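Long-range contact in methylmalonyl-CoA carboxyltransferase 5S subunit (Propionibacterium freudenreichii subsp. shermanii, PDB 1RQB), which transfers a carboxyl group from the biotin of the 1.3S subunit to pyruvate, forming oxaloacetate, with one cobalt ion bound per subunit: residues Ala352-Ile365 / Ile389-Asp402. Sequence-based numbering, arbitrary orientation.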
loop_
_atom_site.group_PDB
_atom_site.type_symbol
_atom_site.label_atom_id
_atom_site.label_comp_id
_atom_site.label_asym_id
_atom_site.label_seq_id
_atom_site.Cartn_x
_atom_site.Cartn_y
_atom_site.Cartn_z
ATOM N N ALA A 352 -29.470 -14.095 9.325
ATOM C CA ALA A 352 -30.732 -14.714 8.895
ATOM C C ALA A 352 -30.530 -15.492 7.592
ATOM O O ALA A 352 -31.139 -16.540 7.383
ATOM C CB ALA A 352 -31.798 -13.640 8.701
ATOM N N ALA A 353 -29.658 -14.981 6.725
ATOM C CA ALA A 353 -29.412 -15.610 5.419
ATOM C C ALA A 353 -28.396 -16.749 5.526
ATOM O O ALA A 353 -27.978 -17.309 4.514
ATOM C CB ALA A 353 -28.928 -14.559 4.428
ATOM N N GLY A 354 -27.986 -17.098 6.739
ATOM C CA GLY A 354 -27.033 -18.185 6.883
ATOM C C GLY A 354 -25.558 -17.817 6.796
ATOM O O GLY A 354 -24.728 -18.667 6.479
ATOM N N PHE A 355 -25.242 -16.555 7.060
ATOM C CA PHE A 355 -23.863 -16.043 7.068
ATOM C C PHE A 355 -23.148 -16.226 5.729
ATOM O O PHE A 355 -22.037 -16.753 5.678
ATOM C CB PHE A 355 -23.035 -16.711 8.164
ATOM C CG PHE A 355 -23.424 -16.293 9.544
ATOM C CD1 PHE A 355 -24.015 -17.197 10.418
ATOM C CD2 PHE A 355 -23.217 -14.986 9.965
ATOM C CE1 PHE A 355 -24.397 -16.802 11.701
ATOM C CE2 PHE A 355 -23.592 -14.581 11.240
ATOM C CZ PHE A 355 -24.184 -15.496 12.110
ATOM N N PRO A 356 -23.769 -15.810 4.624
ATOM C CA PRO A 356 -22.993 -16.008 3.398
ATOM C C PRO A 356 -21.869 -14.972 3.350
ATOM O O PRO A 356 -21.929 -13.938 4.015
ATOM C CB PRO A 356 -24.025 -15.776 2.300
ATOM C CG PRO A 356 -24.921 -14.725 2.923
ATOM C CD PRO A 356 -25.116 -15.296 4.325
ATOM N N PRO A 357 -20.804 -15.259 2.585
ATOM C CA PRO A 357 -19.673 -14.325 2.454
ATOM C C PRO A 357 -20.277 -13.058 1.844
ATOM O O PRO A 357 -21.183 -13.153 1.017
ATOM C CB PRO A 357 -18.748 -15.041 1.470
ATOM C CG PRO A 357 -19.040 -16.503 1.722
ATOM C CD PRO A 357 -20.548 -16.520 1.866
ATOM N N LEU A 358 -19.803 -11.874 2.228
ATOM C CA LEU A 358 -20.399 -10.646 1.681
ATOM C C LEU A 358 -19.671 -10.190 0.415
ATOM O O LEU A 358 -18.999 -9.160 0.387
ATOM C CB LEU A 358 -20.418 -9.533 2.729
ATOM C CG LEU A 358 -21.377 -9.799 3.898
ATOM C CD1 LEU A 358 -21.390 -8.601 4.811
ATOM C CD2 LEU A 358 -22.793 -10.075 3.383
ATOM N N VAL A 359 -19.823 -10.980 -0.634
ATOM C CA VAL A 359 -19.223 -10.660 -1.937
ATOM C C VAL A 359 -20.372 -10.494 -2.933
ATOM O O VAL A 359 -21.492 -10.926 -2.667
ATOM C CB VAL A 359 -18.307 -11.794 -2.423
ATOM C CG1 VAL A 359 -17.199 -12.010 -1.430
ATOM C CG2 VAL A 359 -19.105 -13.078 -2.599
ATOM N N THR A 360 -20.102 -9.858 -4.061
ATOM C CA THR A 360 -21.156 -9.687 -5.071
ATOM C C THR A 360 -21.624 -11.077 -5.507
ATOM O O THR A 360 -20.805 -11.966 -5.733
ATOM C CB THR A 360 -20.629 -8.935 -6.299
ATOM O OG1 THR A 360 -20.135 -7.655 -5.890
ATOM C CG2 THR A 360 -21.739 -8.747 -7.323
ATOM N N PRO A 361 -22.944 -11.276 -5.648
ATOM C CA PRO A 361 -24.057 -10.339 -5.446
ATOM C C PRO A 361 -24.693 -10.362 -4.054
ATOM O O PRO A 361 -25.586 -9.571 -3.757
ATOM C CB PRO A 361 -25.048 -10.790 -6.503
ATOM C CG PRO A 361 -24.921 -12.284 -6.403
ATOM C CD PRO A 361 -23.417 -12.498 -6.328
ATOM N N SER A 362 -24.232 -11.268 -3.200
ATOM C CA SER A 362 -24.796 -11.411 -1.850
ATOM C C SER A 362 -24.746 -10.090 -1.080
ATOM O O SER A 362 -25.688 -9.756 -0.363
ATOM C CB SER A 362 -24.037 -12.482 -1.067
ATOM O OG SER A 362 -24.151 -13.745 -1.696
ATOM N N SER A 363 -23.657 -9.342 -1.223
ATOM C CA SER A 363 -23.494 -8.073 -0.499
ATOM C C SER A 363 -24.586 -7.066 -0.872
ATOM O O SER A 363 -25.227 -6.487 0.003
ATOM C CB SER A 363 -22.113 -7.477 -0.781
ATOM O OG SER A 363 -21.877 -7.401 -2.173
ATOM N N GLN A 364 -24.795 -6.830 -2.162
ATOM C CA GLN A 364 -25.827 -5.866 -2.570
ATOM C C GLN A 364 -27.194 -6.328 -2.060
ATOM O O GLN A 364 -28.001 -5.527 -1.592
ATOM C CB GLN A 364 -25.873 -5.715 -4.099
ATOM C CG GLN A 364 -24.617 -5.122 -4.738
ATOM C CD GLN A 364 -23.697 -6.167 -5.359
ATOM O OE1 GLN A 364 -23.066 -6.960 -4.661
ATOM N NE2 GLN A 364 -23.620 -6.168 -6.687
ATOM N N ILE A 365 -27.435 -7.631 -2.132
ATOM C CA ILE A 365 -28.723 -8.200 -1.709
ATOM C C ILE A 365 -28.949 -7.986 -0.212
ATOM O O ILE A 365 -30.019 -7.542 0.200
ATOM C CB ILE A 365 -28.792 -9.707 -2.023
ATOM C CG1 ILE A 365 -28.674 -9.924 -3.535
ATOM C CG2 ILE A 365 -30.104 -10.286 -1.516
ATOM C CD1 ILE A 365 -28.622 -11.386 -3.941
ATOM N N ILE A 389 -32.813 -16.038 -1.882
ATOM C CA ILE A 389 -31.732 -16.553 -1.030
ATOM C C ILE A 389 -32.341 -17.323 0.145
ATOM O O ILE A 389 -31.948 -18.452 0.433
ATOM C CB ILE A 389 -30.857 -15.420 -0.444
ATOM C CG1 ILE A 389 -30.084 -14.717 -1.560
ATOM C CG2 ILE A 389 -29.887 -15.994 0.577
ATOM C CD1 ILE A 389 -29.137 -13.633 -1.073
HETATM N N MSE A 390 -33.316 -16.711 0.810
HETATM C CA MSE A 390 -33.955 -17.329 1.981
HETATM C C MSE A 390 -34.650 -18.641 1.606
HETATM O O MSE A 390 -34.713 -19.559 2.421
HETATM C CB MSE A 390 -34.983 -16.379 2.608
HETATM C CG MSE A 390 -34.402 -15.098 3.185
HETATM SE SE MSE A 390 -33.108 -15.460 4.592
HETATM C CE MSE A 390 -34.070 -16.835 5.558
ATOM N N LEU A 391 -35.154 -18.745 0.382
ATOM C CA LEU A 391 -35.881 -19.957 -0.023
ATOM C C LEU A 391 -34.960 -20.995 -0.669
ATOM O O LEU A 391 -35.422 -22.052 -1.098
ATOM C CB LEU A 391 -37.024 -19.585 -0.975
ATOM C CG LEU A 391 -38.041 -18.652 -0.310
ATOM C CD1 LEU A 391 -38.985 -18.062 -1.345
ATOM C CD2 LEU A 391 -38.799 -19.417 0.757
ATOM N N GLY A 392 -33.662 -20.707 -0.743
ATOM C CA GLY A 392 -32.727 -21.667 -1.314
ATOM C C GLY A 392 -32.543 -21.684 -2.823
ATOM O O GLY A 392 -31.914 -22.595 -3.359
ATOM N N TYR A 393 -33.035 -20.670 -3.520
ATOM C CA TYR A 393 -32.904 -20.679 -4.983
ATOM C C TYR A 393 -31.499 -20.264 -5.422
ATOM O O TYR A 393 -31.188 -20.269 -6.611
ATOM C CB TYR A 393 -33.993 -19.821 -5.625
ATOM C CG TYR A 393 -35.334 -20.520 -5.548
ATOM C CD1 TYR A 393 -36.073 -20.512 -4.367
ATOM C CD2 TYR A 393 -35.818 -21.270 -6.623
ATOM C CE1 TYR A 393 -37.262 -21.237 -4.248
ATOM C CE2 TYR A 393 -37.008 -22.003 -6.515
ATOM C CZ TYR A 393 -37.722 -21.981 -5.321
ATOM O OH TYR A 393 -38.886 -22.710 -5.182
ATOM N N TYR A 394 -30.637 -19.921 -4.472
ATOM C CA TYR A 394 -29.252 -19.582 -4.830
ATOM C C TYR A 394 -28.331 -20.687 -4.310
ATOM O O TYR A 394 -27.117 -20.646 -4.505
ATOM C CB TYR A 394 -28.826 -18.246 -4.224
ATOM C CG TYR A 394 -29.391 -17.030 -4.927
ATOM C CD1 TYR A 394 -29.016 -15.745 -4.535
ATOM C CD2 TYR A 394 -30.304 -17.157 -5.973
ATOM C CE1 TYR A 394 -29.541 -14.617 -5.165
ATOM C CE2 TYR A 394 -30.834 -16.037 -6.610
ATOM C CZ TYR A 394 -30.449 -14.774 -6.199
ATOM O OH TYR A 394 -30.980 -13.666 -6.808
ATOM N N GLY A 395 -28.925 -21.675 -3.649
ATOM C CA GLY A 395 -28.141 -22.768 -3.104
ATOM C C GLY A 395 -28.177 -22.780 -1.586
ATOM O O GLY A 395 -28.986 -22.087 -0.973
ATOM N N ALA A 396 -27.294 -23.561 -0.974
ATOM C CA ALA A 396 -27.252 -23.663 0.492
ATOM C C ALA A 396 -26.355 -22.567 1.073
ATOM O O ALA A 396 -25.418 -22.104 0.425
ATOM C CB ALA A 396 -26.722 -25.034 0.905
ATOM N N SER A 397 -26.659 -22.156 2.300
ATOM C CA SER A 397 -25.862 -21.134 2.992
ATOM C C SER A 397 -24.835 -21.848 3.874
ATOM O O SER A 397 -24.970 -23.042 4.139
ATOM C CB SER A 397 -26.766 -20.259 3.862
ATOM O OG SER A 397 -27.635 -19.458 3.074
ATOM N N PRO A 398 -23.775 -21.140 4.306
ATOM C CA PRO A 398 -22.768 -21.779 5.162
ATOM C C PRO A 398 -23.388 -22.312 6.456
ATOM O O PRO A 398 -22.960 -23.335 6.986
ATOM C CB PRO A 398 -21.776 -20.652 5.414
ATOM C CG PRO A 398 -21.795 -19.924 4.104
ATOM C CD PRO A 398 -23.287 -19.841 3.812
ATOM N N ALA A 399 -24.390 -21.606 6.963
ATOM C CA ALA A 399 -25.088 -22.025 8.188
ATOM C C ALA A 399 -26.584 -22.109 7.883
ATOM O O ALA A 399 -27.032 -21.690 6.817
ATOM C CB ALA A 399 -24.840 -21.025 9.312
ATOM N N ASP A 400 -27.357 -22.639 8.826
ATOM C CA ASP A 400 -28.807 -22.771 8.622
ATOM C C ASP A 400 -29.474 -21.394 8.649
ATOM O O ASP A 400 -29.174 -20.555 9.497
ATOM C CB ASP A 400 -29.424 -23.674 9.694
ATOM C CG ASP A 400 -28.966 -25.114 9.566
ATOM O OD1 ASP A 400 -29.069 -25.673 8.452
ATOM O OD2 ASP A 400 -28.507 -25.691 10.577
ATOM N N ARG A 401 -30.370 -21.174 7.691
ATOM C CA ARG A 401 -31.105 -19.907 7.593
ATOM C C ARG A 401 -32.207 -19.867 8.656
ATOM O O ARG A 401 -32.682 -20.902 9.118
ATOM C CB ARG A 401 -31.677 -19.736 6.175
ATOM C CG ARG A 401 -30.583 -19.512 5.108
ATOM C CD ARG A 401 -31.148 -19.283 3.717
ATOM N NE ARG A 401 -31.727 -20.484 3.122
ATOM C CZ ARG A 401 -31.095 -21.247 2.236
ATOM N NH1 ARG A 401 -29.865 -20.933 1.839
ATOM N NH2 ARG A 401 -31.684 -22.329 1.748
ATOM N N ASP A 402 -32.600 -18.662 9.047
ATOM C CA ASP A 402 -33.622 -18.479 10.088
ATOM C C ASP A 402 -34.989 -18.951 9.584
ATOM O O ASP A 402 -35.559 -18.372 8.660
ATOM C CB ASP A 402 -33.682 -17.005 10.500
ATOM C CG ASP A 402 -34.615 -16.761 11.668
ATOM O OD1 ASP A 402 -34.902 -17.724 12.412
ATOM O OD2 ASP A 402 -35.045 -15.604 11.850
#
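A Schellman motif closing helix 339-352 in the conserved carboxylase domain meets the loop that joins helices 384-390 and 403-413. Three successive carbonyls at this helix end, those of Ala352, Ala353 and Gly354, each accept a hydrogen bond from the loop. Asp402 N, at the N-cap position of helix 403-413, reaches a lone pair of Ala352 O at 3.1 Å, nearly straight at 165°. Ser397 OG donates to Ala353 O over 2.6 Å, with the hydroxyl tilted from the carbonyl plane; chi1 of -68° sets OG beside its own backbone N and anti to the carbonyl carbon. Ala399 N bonds Gly354 O at 3.0 Å. Gly354, with positive phi, turns its CA to Ser397 CB, 3.7 Å away, a closeness that the lack of a side chain permits.

Arg401 lays its CG against the Ala353 carbonyl, then bends at chi3 so that NH1 donates to Ser397 OG (2.9 Å) and to Gly395 O. Beside it, Met390, present as selenomethionine, brings SE to 3.8 Å from Ala353 CA and packs onward against Val405, Val406 and Ala409. An apolar patch lies farther along: Ile365 and Ile389 meet tip to tip, CG2 to CD1 at 3.5 Å, while Ile365 CD1 sits in the plane of the Tyr394 ring, 3.6 Å from CE1 at its edge.

Ser397 OG thus relays between guanidinium and helix end: accepting a hydrogen bond from Arg401 NH1 probably helps to turn the hydroxyl toward Ala353 O, and the nearby positive charge probably polarises it, favouring its own donation.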